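Local coordinates for protein 3-methylornithine synthase (Methanosarcina barkeri, PDB 3T7V) that uses radical S-adenosylmethionine chemistry with a [4Fe-4S] cluster to isomerise L-lysine to (3R)-3-methyl-D-ornithine, a step in pyrrolysine biosynthesis, at residues A[237-242]-A[248-253]; A[94-99]-A[133-138]; A[59-64]-A[329-334]; A[30-35]-A[262-267]. All blocks are in the same frame, centred on the assembly; numbering follows the deposited sequence.

How the interactions relate
All four contacts belong to a single radical SAM chain built on a TIM-barrel plan, and they are spread around it without touching one another. Interaction 2 closes first and lies wholly ahead of interaction 1 in sequence; their centres are 35 Å apart. Both fall within the long span from 59-64 to 329-334, whereas interactions 3 and 4 interleave along the chain, tying its two ends into the barrel. Strands 58-68 and 233-238, used by interactions 3 and 1, belong to one curled parallel sheet, and a residue of each, outside the contact proper, reaches the bound 5-amino-D-isoleucine. Interactions 2 and 4, 40 Å apart between centres, pack outer helices on opposite sides of the chain's centre.

Interaction 1 (A[237-242]-A[248-253]). With SAM (S-adenosylmethionine), chain C; MD0 (5-amino-D-isoleucine), chain D.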
# COMPACT_ATOMS: atom_id res chain seq x y z
N MET A 237 -0.15 -6.05 3.99
CA MET A 237 -1.37 -5.71 4.73
C MET A 237 -1.93 -6.90 5.45
O MET A 237 -1.96 -8.01 4.86
CB MET A 237 -2.40 -5.16 3.76
CG MET A 237 -1.84 -3.96 3.02
SD MET A 237 -3.08 -3.19 2.03
CE MET A 237 -4.47 -2.56 3.08
N THR A 238 -2.36 -6.68 6.69
CA THR A 238 -3.16 -7.73 7.36
C THR A 238 -4.53 -7.88 6.71
O THR A 238 -5.24 -6.84 6.55
CB THR A 238 -3.44 -7.29 8.83
OG1 THR A 238 -2.14 -7.04 9.45
CG2 THR A 238 -4.21 -8.37 9.60
N PHE A 239 -4.93 -9.10 6.36
CA PHE A 239 -6.30 -9.32 5.86
C PHE A 239 -7.30 -9.09 6.97
O PHE A 239 -7.26 -9.72 8.03
CB PHE A 239 -6.36 -10.76 5.34
CG PHE A 239 -7.73 -11.20 4.94
CD1 PHE A 239 -8.56 -10.37 4.17
CD2 PHE A 239 -8.21 -12.37 5.45
CE1 PHE A 239 -9.85 -10.80 3.86
CE2 PHE A 239 -9.52 -12.76 5.14
CZ PHE A 239 -10.30 -11.98 4.32
N LEU A 240 -8.24 -8.19 6.67
CA LEU A 240 -9.40 -8.00 7.62
C LEU A 240 -10.58 -8.61 6.90
O LEU A 240 -11.04 -8.06 5.87
CB LEU A 240 -9.62 -6.48 7.74
CG LEU A 240 -8.51 -5.68 8.47
CD1 LEU A 240 -8.97 -4.25 8.89
CD2 LEU A 240 -7.88 -6.41 9.67
N PRO A 241 -11.18 -9.67 7.41
CA PRO A 241 -12.35 -10.32 6.69
C PRO A 241 -13.52 -9.32 6.66
O PRO A 241 -13.74 -8.51 7.61
CB PRO A 241 -12.71 -11.53 7.63
CG PRO A 241 -11.36 -11.85 8.21
CD PRO A 241 -10.72 -10.48 8.57
N GLN A 242 -14.18 -9.34 5.50
CA GLN A 242 -15.20 -8.30 5.23
C GLN A 242 -16.58 -8.97 5.12
O GLN A 242 -16.75 -10.03 4.51
CB GLN A 242 -14.89 -7.64 3.85
CG GLN A 242 -13.52 -6.93 3.85
CD GLN A 242 -13.51 -5.68 4.75
OE1 GLN A 242 -14.48 -4.89 4.79
NE2 GLN A 242 -12.37 -5.40 5.39
N GLU A 248 -15.71 -13.88 4.58
CA GLU A 248 -16.25 -13.27 5.76
C GLU A 248 -15.98 -14.04 7.07
O GLU A 248 -15.63 -13.45 8.10
CB GLU A 248 -17.77 -12.97 5.59
CG GLU A 248 -18.45 -12.46 6.88
CD GLU A 248 -19.97 -12.11 6.70
OE1 GLU A 248 -20.52 -12.15 5.58
OE2 GLU A 248 -20.64 -11.81 7.71
N GLY A 249 -16.08 -15.35 7.03
CA GLY A 249 -15.78 -16.04 8.34
C GLY A 249 -14.35 -16.41 8.63
O GLY A 249 -14.08 -17.12 9.61
N PHE A 250 -13.43 -15.98 7.78
CA PHE A 250 -12.09 -16.57 7.84
C PHE A 250 -11.34 -16.20 9.09
O PHE A 250 -11.35 -15.05 9.50
CB PHE A 250 -11.34 -16.21 6.57
CG PHE A 250 -10.03 -16.86 6.44
CD1 PHE A 250 -9.96 -18.17 6.04
CD2 PHE A 250 -8.85 -16.19 6.82
CE1 PHE A 250 -8.73 -18.82 5.95
CE2 PHE A 250 -7.62 -16.81 6.69
CZ PHE A 250 -7.57 -18.11 6.29
N ARG A 251 -10.76 -17.21 9.74
CA ARG A 251 -9.90 -16.96 10.87
C ARG A 251 -8.57 -17.58 10.52
O ARG A 251 -8.50 -18.74 10.10
CB ARG A 251 -10.50 -17.57 12.13
CG ARG A 251 -11.70 -16.76 12.61
CD ARG A 251 -12.07 -17.01 14.07
NE ARG A 251 -13.50 -16.79 14.34
CZ ARG A 251 -14.12 -15.61 14.41
NH1 ARG A 251 -13.46 -14.47 14.22
NH2 ARG A 251 -15.42 -15.56 14.66
N ASP A 252 -7.51 -16.78 10.62
CA ASP A 252 -6.17 -17.25 10.37
C ASP A 252 -5.58 -17.79 11.68
O ASP A 252 -5.68 -17.16 12.74
CB ASP A 252 -5.33 -16.11 9.78
CG ASP A 252 -3.90 -16.56 9.35
OD1 ASP A 252 -3.02 -16.40 10.24
OD2 ASP A 252 -3.66 -17.01 8.15
N LYS A 253 -4.99 -18.97 11.57
CA LYS A 253 -4.34 -19.66 12.68
C LYS A 253 -2.82 -19.50 12.55
O LYS A 253 -2.09 -20.50 12.58
CB LYS A 253 -4.78 -21.13 12.71
CG LYS A 253 -4.57 -21.89 11.39
CD LYS A 253 -5.28 -23.23 11.39
CE LYS A 253 -4.60 -24.21 10.44
NZ LYS A 253 -5.19 -25.58 10.53
N SAM C . -8.97 -2.44 -7.58
CA SAM C . -7.60 -2.23 -7.69
C SAM C . -6.76 -3.40 -7.38
O SAM C . -7.29 -4.45 -6.96
OXT SAM C . -5.52 -3.32 -7.68
CB SAM C . -7.09 -1.50 -6.66
CG SAM C . -7.53 -1.69 -5.26
SD SAM C . -6.11 -1.99 -4.12
CE SAM C . -6.21 -0.56 -3.08
C5' SAM C . -6.80 -3.23 -3.05
C4' SAM C . -5.85 -3.99 -2.47
O4' SAM C . -6.42 -3.52 -1.09
C3' SAM C . -5.85 -5.29 -2.73
O3' SAM C . -4.65 -5.20 -3.51
C2' SAM C . -5.43 -5.64 -1.30
O2' SAM C . -3.99 -5.79 -1.13
C1' SAM C . -6.00 -4.63 -0.29
N9 SAM C . -7.28 -5.17 0.31
C8 SAM C . -8.51 -5.36 -0.26
N7 SAM C . -9.32 -5.91 0.63
C5 SAM C . -8.61 -6.07 1.80
C6 SAM C . -8.93 -6.65 3.03
N6 SAM C . -10.13 -7.18 3.30
N1 SAM C . -8.01 -6.62 4.01
C2 SAM C . -6.76 -6.10 3.80
N3 SAM C . -6.39 -5.63 2.59
C4 SAM C . -7.34 -5.60 1.60
C MD0 D . -3.71 2.01 1.86
N MD0 D . -6.14 2.15 1.93
O MD0 D . -2.66 2.59 1.54
CA MD0 D . -4.96 2.28 1.08
CB MD0 D . -5.06 1.31 -0.14
CD MD0 D . -4.11 1.14 -2.54
NE MD0 D . -2.99 1.52 -3.37
CG MD0 D . -3.89 1.63 -1.11
CG2 MD0 D . -5.02 -0.19 0.25
OXT MD0 D . -3.79 1.22 2.81
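The adenine-binding loop at the C-terminal end of strand 233-238 in the radical SAM barrel is backed here by the 248-253 loop, with Phe239 and Phe250 meeting between them. Phe250 CD2 lies 3.9 Å from Phe239 CE2, in the plane of the Phe239 ring and at its edge, while the two side chains cross obliquely. Farther along, Pro241 CG rests 3.5 Å from Phe250 O, and Glu248 CB comes up to Gln242 O, so backbone carbonyls do much of the touching. The adenine edge of S-adenosylmethionine is bonded by the main chain of Leu240. Its N-H points almost straight at SAM N1 (3.1 Å, 177°), and its carbonyl O takes SAM N6 at 2.9 Å. The Gln242 chain, bent at chi2 (-68°), brings NE2 back to Leu240 O (3.0 Å); NE2 meets it from above the carbonyl plane. A second bond from Gln242 NE2, to Ala311 O, further fixes this amide. Met237 CE lies between the adenine and 5-amino-D-isoleucine. Phe239 also touches Phe77, itself a cofactor-binding residue, as well as Val212 and Leu247; Met237 bonds through its backbone to strand 203-210 and packs on Leu280 of helix 278-291.

Interaction 2 (A[94-99]-A[133-138])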
# COMPACT_ATOMS: atom_id res chain seq x y z
N GLU A 94 -16.78 17.77 -9.95
CA GLU A 94 -16.82 18.79 -8.94
C GLU A 94 -16.35 18.29 -7.56
O GLU A 94 -15.64 18.98 -6.82
CB GLU A 94 -18.24 19.38 -8.83
CG GLU A 94 -18.62 20.26 -10.00
CD GLU A 94 -18.99 19.50 -11.28
OE1 GLU A 94 -19.10 18.20 -11.41
OE2 GLU A 94 -19.19 20.26 -12.28
N GLU A 95 -16.75 17.05 -7.21
CA GLU A 95 -16.31 16.48 -5.94
C GLU A 95 -14.81 16.21 -5.95
O GLU A 95 -14.14 16.41 -4.89
CB GLU A 95 -17.01 15.10 -5.72
CG GLU A 95 -18.50 15.25 -5.33
CD GLU A 95 -19.24 13.91 -5.08
OE1 GLU A 95 -19.35 13.15 -6.05
OE2 GLU A 95 -19.73 13.64 -3.92
N ILE A 96 -14.23 15.84 -7.10
CA ILE A 96 -12.78 15.63 -7.17
C ILE A 96 -12.06 16.97 -7.00
O ILE A 96 -11.10 17.04 -6.25
CB ILE A 96 -12.41 14.95 -8.51
CG1 ILE A 96 -12.99 13.51 -8.50
CG2 ILE A 96 -10.87 15.01 -8.75
CD1 ILE A 96 -13.12 12.79 -9.83
N LYS A 97 -12.55 18.00 -7.65
CA LYS A 97 -11.90 19.30 -7.51
C LYS A 97 -12.04 19.84 -6.08
O LYS A 97 -11.04 20.36 -5.52
CB LYS A 97 -12.48 20.31 -8.54
CG LYS A 97 -11.96 20.04 -9.93
CD LYS A 97 -12.55 21.03 -10.90
CE LYS A 97 -12.06 20.74 -12.31
NZ LYS A 97 -12.86 21.45 -13.32
N GLU A 98 -13.20 19.64 -5.43
CA GLU A 98 -13.33 20.09 -4.07
C GLU A 98 -12.39 19.32 -3.17
O GLU A 98 -11.75 19.92 -2.28
CB GLU A 98 -14.78 19.97 -3.66
CG GLU A 98 -15.05 20.25 -2.17
CD GLU A 98 -14.78 21.71 -1.79
OE1 GLU A 98 -15.31 22.57 -2.55
OE2 GLU A 98 -14.08 21.99 -0.74
N THR A 99 -12.23 18.03 -3.41
CA THR A 99 -11.31 17.23 -2.57
C THR A 99 -9.90 17.77 -2.77
O THR A 99 -9.14 18.00 -1.76
CB THR A 99 -11.36 15.76 -2.99
OG1 THR A 99 -12.70 15.29 -2.71
CG2 THR A 99 -10.41 14.95 -2.16
N GLN A 133 -5.13 13.91 -15.40
CA GLN A 133 -4.69 15.23 -15.86
C GLN A 133 -5.25 16.30 -14.93
O GLN A 133 -4.53 17.22 -14.55
CB GLN A 133 -5.19 15.44 -17.28
CG GLN A 133 -4.83 16.85 -17.82
CD GLN A 133 -5.35 17.11 -19.21
OE1 GLN A 133 -5.74 16.22 -19.90
NE2 GLN A 133 -5.43 18.37 -19.60
N ILE A 134 -6.52 16.24 -14.56
CA ILE A 134 -7.14 17.25 -13.70
C ILE A 134 -6.53 17.27 -12.36
O ILE A 134 -6.22 18.35 -11.83
CB ILE A 134 -8.69 17.08 -13.65
CG1 ILE A 134 -9.28 17.49 -15.01
CG2 ILE A 134 -9.29 17.90 -12.51
CD1 ILE A 134 -10.68 17.00 -15.22
N VAL A 135 -6.35 16.09 -11.75
CA VAL A 135 -5.70 16.09 -10.45
C VAL A 135 -4.25 16.62 -10.50
O VAL A 135 -3.80 17.36 -9.60
CB VAL A 135 -5.72 14.65 -9.85
CG1 VAL A 135 -4.93 14.63 -8.53
CG2 VAL A 135 -7.21 14.22 -9.63
N LYS A 136 -3.47 16.28 -11.54
CA LYS A 136 -2.09 16.75 -11.64
C LYS A 136 -2.12 18.28 -11.81
O LYS A 136 -1.31 19.00 -11.22
CB LYS A 136 -1.39 16.09 -12.81
CG LYS A 136 0.12 16.30 -12.79
CD LYS A 136 0.73 15.40 -11.73
CE LYS A 136 2.22 15.52 -11.83
NZ LYS A 136 2.83 14.47 -10.90
N GLU A 137 -3.07 18.78 -12.64
CA GLU A 137 -3.16 20.25 -12.84
C GLU A 137 -3.54 20.98 -11.55
O GLU A 137 -3.05 22.11 -11.31
CB GLU A 137 -4.21 20.55 -13.91
CG GLU A 137 -3.76 20.27 -15.34
CD GLU A 137 -4.91 20.51 -16.32
OE1 GLU A 137 -6.12 20.77 -15.89
OE2 GLU A 137 -4.62 20.40 -17.52
N GLU A 138 -4.40 20.37 -10.73
CA GLU A 138 -4.85 20.97 -9.47
C GLU A 138 -3.78 20.93 -8.44
O GLU A 138 -3.52 21.94 -7.73
CB GLU A 138 -6.08 20.23 -8.89
CG GLU A 138 -7.35 20.48 -9.69
CD GLU A 138 -7.81 21.94 -9.72
OE1 GLU A 138 -8.32 22.35 -10.77
OE2 GLU A 138 -7.61 22.71 -8.72
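Segments 94-99 and 133-138, on helices 93-103 and 126-139, run nearly in the same direction, their segment axes 10.4 Å apart at closest approach with a crossing angle of -27°. Lys97 and Glu138 bring the backbones nearest, 7.5 Å between their CA atoms, but most of the touching is done by hydrocarbon. On the inner side, Ile96 CG2 meets Val135 CG2 at 3.8 Å, and the two side chains cross at about a right angle. The branches differ in how they get there: the Ile96 methyl is anti to its own backbone N, whereas the Val135 methyl is anti to the carbonyl carbon and sits beside the N. Toward the outside, Lys97 stretches its chain fully beyond CG (chi2 180°) and lays CE 4.0 Å from Ile134 CG2, using its methylenes as apolar surface. Its ammonium ends near Glu138 without a salt bridge, since NZ and OE1 are 5.3 Å apart; any attraction is probably long-range. The salt-bridge partner of Glu138 is Lys104, which meets OE2. Each helix is also pinned internally: Thr99 OG1 donates to Glu95 O at 2.8 Å, and Gln133 NE2 reaches Glu137 OE2 in a nearly straight bond (169°), in the plane of its own amide but above that of the carboxylate. These are two outer helices of the barrel, following strands 58-68 and 110-115. Val135 continues inward onto Ile143 of strand 143-146, Ile96 packs on Leu91 in the preceding loop, and Ile134 touches Met93 at the start of helix 93-103.

Interaction 3 (A[59-64]-A[329-334]); sequences VFLNCF and RRLEIM. With MD0 (5-amino-D-isoleucine), chain D.
Leu331 of helix 324-334 has its CG anti to the carbonyl carbon (chi1 -65°) and CD1 anti to CA (chi2 178°), which spreads its two methyls toward two residues of strand 58-68. CD1 meets Leu61 CD2 at 4.3 Å, and CD2 meets Val59 CG2 at 4.2 Å. Val59 has CG1 anti to its backbone N, leaving CG2 as the methyl that approaches the leucine. Val59 and Leu61 are two apart on the strand and both direct their CB toward the helix, so one leucine bridges the pair; the contact is buried and wholly apolar. Val297 of the neighbouring strand 296-300 touches both Val59 and Leu61, while Leu290 of helix 278-291 packs against Leu331. Farther down the strand, Phe64 belongs to the pocket that holds the product: 5-amino-D-isoleucine lies over one face of its ring, with the ligand CA 3.6 Å above the plane and offset toward the rim. The closest atoms there are Phe64 CE1 and the ligand CB, at 3.5 Å. A strand that packs an outer helix at its start and, farther along, lines the central pocket is the arrangement of a TIM barrel, here that of a radical SAM enzyme.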
# COMPACT_ATOMS: atom_id res chain seq x y z
N VAL A 59 9.60 10.96 7.61
CA VAL A 59 8.57 10.05 7.15
C VAL A 59 7.86 10.72 5.98
O VAL A 59 7.64 11.94 5.95
CB VAL A 59 7.54 9.84 8.35
CG1 VAL A 59 6.34 9.01 7.87
CG2 VAL A 59 8.24 9.20 9.53
N PHE A 60 7.43 9.91 5.01
CA PHE A 60 6.66 10.40 3.86
C PHE A 60 5.17 10.20 4.14
O PHE A 60 4.80 9.33 4.95
CB PHE A 60 7.08 9.63 2.58
CG PHE A 60 8.53 9.78 2.24
CD1 PHE A 60 9.02 11.03 1.94
CD2 PHE A 60 9.36 8.68 2.23
CE1 PHE A 60 10.41 11.18 1.65
CE2 PHE A 60 10.73 8.80 1.86
CZ PHE A 60 11.20 10.06 1.60
N LEU A 61 4.32 11.01 3.52
CA LEU A 61 2.86 11.06 3.81
C LEU A 61 2.08 10.95 2.49
O LEU A 61 2.29 11.76 1.57
CB LEU A 61 2.48 12.34 4.50
CG LEU A 61 3.24 12.62 5.77
CD1 LEU A 61 2.98 14.06 6.28
CD2 LEU A 61 2.87 11.59 6.84
N ASN A 62 1.19 9.96 2.37
CA ASN A 62 0.44 9.70 1.09
C ASN A 62 -1.04 9.82 1.40
O ASN A 62 -1.57 9.11 2.31
CB ASN A 62 0.77 8.26 0.66
CG ASN A 62 0.35 7.91 -0.77
OD1 ASN A 62 0.03 8.75 -1.56
ND2 ASN A 62 0.49 6.61 -1.09
N CYS A 63 -1.69 10.72 0.68
CA CYS A 63 -3.18 10.81 0.82
C CYS A 63 -3.86 9.76 -0.02
O CYS A 63 -3.38 9.41 -1.07
CB CYS A 63 -3.57 12.15 0.33
SG CYS A 63 -5.30 12.57 0.56
N PHE A 64 -4.94 9.22 0.45
CA PHE A 64 -5.66 8.17 -0.28
C PHE A 64 -7.00 8.72 -0.75
O PHE A 64 -7.86 9.10 0.08
CB PHE A 64 -5.89 7.02 0.72
CG PHE A 64 -6.61 5.85 0.08
CD1 PHE A 64 -6.00 5.19 -0.99
CD2 PHE A 64 -7.86 5.42 0.51
CE1 PHE A 64 -6.61 4.11 -1.63
CE2 PHE A 64 -8.49 4.33 -0.14
CZ PHE A 64 -7.86 3.70 -1.19
N ARG A 329 0.87 15.07 14.30
CA ARG A 329 0.91 15.23 15.79
C ARG A 329 1.50 13.96 16.39
O ARG A 329 2.34 14.04 17.30
CB ARG A 329 -0.50 15.46 16.34
CG ARG A 329 -0.62 15.42 17.87
CD ARG A 329 -2.02 15.78 18.39
NE ARG A 329 -2.09 15.63 19.85
CZ ARG A 329 -3.17 15.83 20.61
NH1 ARG A 329 -3.10 15.67 21.93
NH2 ARG A 329 -4.34 16.17 20.06
N ARG A 330 1.00 12.78 15.93
CA ARG A 330 1.49 11.55 16.52
C ARG A 330 2.98 11.33 16.13
O ARG A 330 3.76 10.83 16.95
CB ARG A 330 0.61 10.34 16.11
CG ARG A 330 1.00 9.03 16.78
CD ARG A 330 0.67 9.02 18.29
NE ARG A 330 -0.76 9.31 18.41
CZ ARG A 330 -1.71 8.38 18.59
NH1 ARG A 330 -1.39 7.09 18.64
NH2 ARG A 330 -2.99 8.74 18.68
N LEU A 331 3.37 11.64 14.89
CA LEU A 331 4.82 11.49 14.53
C LEU A 331 5.67 12.35 15.49
O LEU A 331 6.77 11.91 15.87
CB LEU A 331 5.08 12.02 13.11
CG LEU A 331 4.32 11.16 12.09
CD1 LEU A 331 4.61 11.80 10.74
CD2 LEU A 331 4.87 9.74 12.05
N GLU A 332 5.22 13.58 15.78
CA GLU A 332 6.00 14.47 16.68
C GLU A 332 6.23 13.79 18.06
O GLU A 332 7.39 13.77 18.61
CB GLU A 332 5.31 15.81 16.82
CG GLU A 332 6.23 16.80 17.58
CD GLU A 332 5.58 18.14 17.91
OE1 GLU A 332 4.46 18.16 18.50
OE2 GLU A 332 6.21 19.19 17.62
N ILE A 333 5.16 13.22 18.61
CA ILE A 333 5.23 12.44 19.87
C ILE A 333 6.26 11.30 19.79
O ILE A 333 7.02 11.02 20.74
CB ILE A 333 3.83 11.89 20.20
CG1 ILE A 333 2.98 13.04 20.76
CG2 ILE A 333 3.90 10.71 21.14
CD1 ILE A 333 1.48 12.77 20.75
N MET A 334 6.33 10.69 18.60
CA MET A 334 7.27 9.58 18.37
C MET A 334 8.68 10.05 18.14
O MET A 334 9.57 9.23 18.11
CB MET A 334 6.87 8.78 17.11
CG MET A 334 5.60 8.01 17.28
SD MET A 334 5.32 7.24 15.67
CE MET A 334 6.63 5.99 15.67
C MD0 D . -3.71 2.01 1.86
N MD0 D . -6.14 2.15 1.93
O MD0 D . -2.66 2.59 1.54
CA MD0 D . -4.96 2.28 1.08
CB MD0 D . -5.06 1.31 -0.14
CD MD0 D . -4.11 1.14 -2.54
NE MD0 D . -2.99 1.52 -3.37
CG MD0 D . -3.89 1.63 -1.11
CG2 MD0 D . -5.02 -0.19 0.25
OXT MD0 D . -3.79 1.22 2.81

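Interaction 4 (A[30-35]-A[262-267])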
# COMPACT_ATOMS: atom_id res chain seq x y z
N THR A 30 13.66 -18.18 10.22
CA THR A 30 13.91 -17.88 11.61
C THR A 30 13.14 -16.63 12.02
O THR A 30 12.41 -16.65 13.03
CB THR A 30 15.37 -17.71 11.80
OG1 THR A 30 16.04 -18.90 11.40
CG2 THR A 30 15.70 -17.34 13.31
N LEU A 31 13.29 -15.56 11.23
CA LEU A 31 12.62 -14.28 11.57
C LEU A 31 11.11 -14.40 11.55
O LEU A 31 10.39 -13.89 12.47
CB LEU A 31 13.12 -13.15 10.63
CG LEU A 31 14.63 -12.85 10.80
CD1 LEU A 31 15.01 -11.74 9.83
CD2 LEU A 31 15.03 -12.41 12.20
N LEU A 32 10.61 -15.13 10.56
CA LEU A 32 9.17 -15.31 10.45
C LEU A 32 8.58 -16.21 11.52
O LEU A 32 7.37 -16.23 11.72
CB LEU A 32 8.78 -15.74 9.03
CG LEU A 32 9.02 -14.66 7.94
CD1 LEU A 32 8.88 -15.31 6.55
CD2 LEU A 32 8.05 -13.43 8.08
N SER A 33 9.40 -17.02 12.22
CA SER A 33 8.81 -17.90 13.24
C SER A 33 8.98 -17.27 14.64
O SER A 33 8.66 -17.92 15.63
CB SER A 33 9.32 -19.33 13.11
OG SER A 33 10.69 -19.29 13.25
N LEU A 34 9.48 -16.03 14.75
CA LEU A 34 9.71 -15.42 16.05
C LEU A 34 8.37 -15.22 16.76
O LEU A 34 7.39 -14.80 16.13
CB LEU A 34 10.48 -14.08 15.97
CG LEU A 34 11.90 -14.07 15.47
CD1 LEU A 34 12.31 -12.63 15.23
CD2 LEU A 34 12.80 -14.64 16.54
N GLU A 35 8.31 -15.56 18.04
CA GLU A 35 7.05 -15.53 18.77
C GLU A 35 7.20 -14.72 20.07
O GLU A 35 6.23 -14.08 20.52
CB GLU A 35 6.62 -16.99 19.05
CG GLU A 35 5.42 -17.15 19.98
CD GLU A 35 4.98 -18.60 20.12
OE1 GLU A 35 4.13 -19.01 19.31
OE2 GLU A 35 5.51 -19.31 21.01
N ILE A 262 6.75 -6.48 8.03
CA ILE A 262 7.32 -5.11 7.76
C ILE A 262 8.82 -5.08 8.08
O ILE A 262 9.62 -4.56 7.32
CB ILE A 262 6.56 -4.00 8.47
CG1 ILE A 262 5.21 -3.78 7.83
CG2 ILE A 262 7.38 -2.72 8.47
CD1 ILE A 262 4.32 -2.88 8.66
N SER A 263 9.14 -5.65 9.27
CA SER A 263 10.58 -5.64 9.64
C SER A 263 11.39 -6.48 8.68
O SER A 263 12.47 -6.07 8.27
CB SER A 263 10.77 -6.17 11.03
OG SER A 263 10.08 -5.37 11.97
N VAL A 264 10.87 -7.64 8.27
CA VAL A 264 11.61 -8.46 7.32
C VAL A 264 11.74 -7.73 5.98
O VAL A 264 12.80 -7.74 5.33
CB VAL A 264 10.87 -9.82 7.14
CG1 VAL A 264 11.48 -10.57 5.98
CG2 VAL A 264 11.07 -10.65 8.43
N LEU A 265 10.67 -7.02 5.54
CA LEU A 265 10.78 -6.25 4.28
C LEU A 265 11.85 -5.18 4.39
O LEU A 265 12.53 -4.88 3.41
CB LEU A 265 9.42 -5.51 3.98
CG LEU A 265 8.36 -6.49 3.40
CD1 LEU A 265 6.99 -5.74 3.35
CD2 LEU A 265 8.70 -7.01 2.03
N ARG A 266 11.92 -4.55 5.56
CA ARG A 266 12.97 -3.49 5.72
C ARG A 266 14.37 -4.11 5.65
O ARG A 266 15.31 -3.48 5.10
CB ARG A 266 12.78 -2.75 7.02
CG ARG A 266 13.84 -1.70 7.39
CD ARG A 266 14.02 -0.67 6.27
NE ARG A 266 12.84 0.17 6.17
CZ ARG A 266 12.53 0.90 5.09
NH1 ARG A 266 13.29 0.93 4.02
NH2 ARG A 266 11.36 1.55 5.06
N LEU A 267 14.47 -5.34 6.15
CA LEU A 267 15.79 -5.94 6.15
C LEU A 267 16.14 -6.46 4.75
O LEU A 267 17.29 -6.62 4.42
CB LEU A 267 15.85 -7.06 7.22
CG LEU A 267 15.69 -6.58 8.68
CD1 LEU A 267 15.63 -7.74 9.68
CD2 LEU A 267 16.84 -5.69 9.07
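Flat groups take no part where Leu31 and Leu32 meet Val264 and Leu267: with neither ring nor amide between the segments, there are no faces or edges to match, and branched aliphatic chains do all the packing. The contact joins helix 25-32, near the N-terminus, to helix 258-268, which follows strand 233-238 in the TIM-barrel fold. Val264 points its CB toward the other segment and is the centre of the arrangement. Its CG2, anti to the carbonyl carbon because CG1 takes the place anti to N (chi1 170°), touches two leucines. Leu31 presents its CB to that methyl at 3.9 Å, and Leu32 brings its CD2 to 4.1 Å, the Leu32 and Val264 side chains crossing at about a right angle. All four residues are buried. Around them, Leu32 also rests on Ile220 of helix 216-228, so helix 25-32 spans two outer helices. Polar bonds add to this: Lys260 NZ, on the first turn of helix 258-268, is hydrogen-bonded to the backbone O of Leu32 and of Leu34. One helical turn beyond Val264, Leu267 reaches across to the tip of Leu31, another pair crossing at about a right angle, and the methyls Leu31 CD1 and Leu267 CD1 stand 4.1 Å apart.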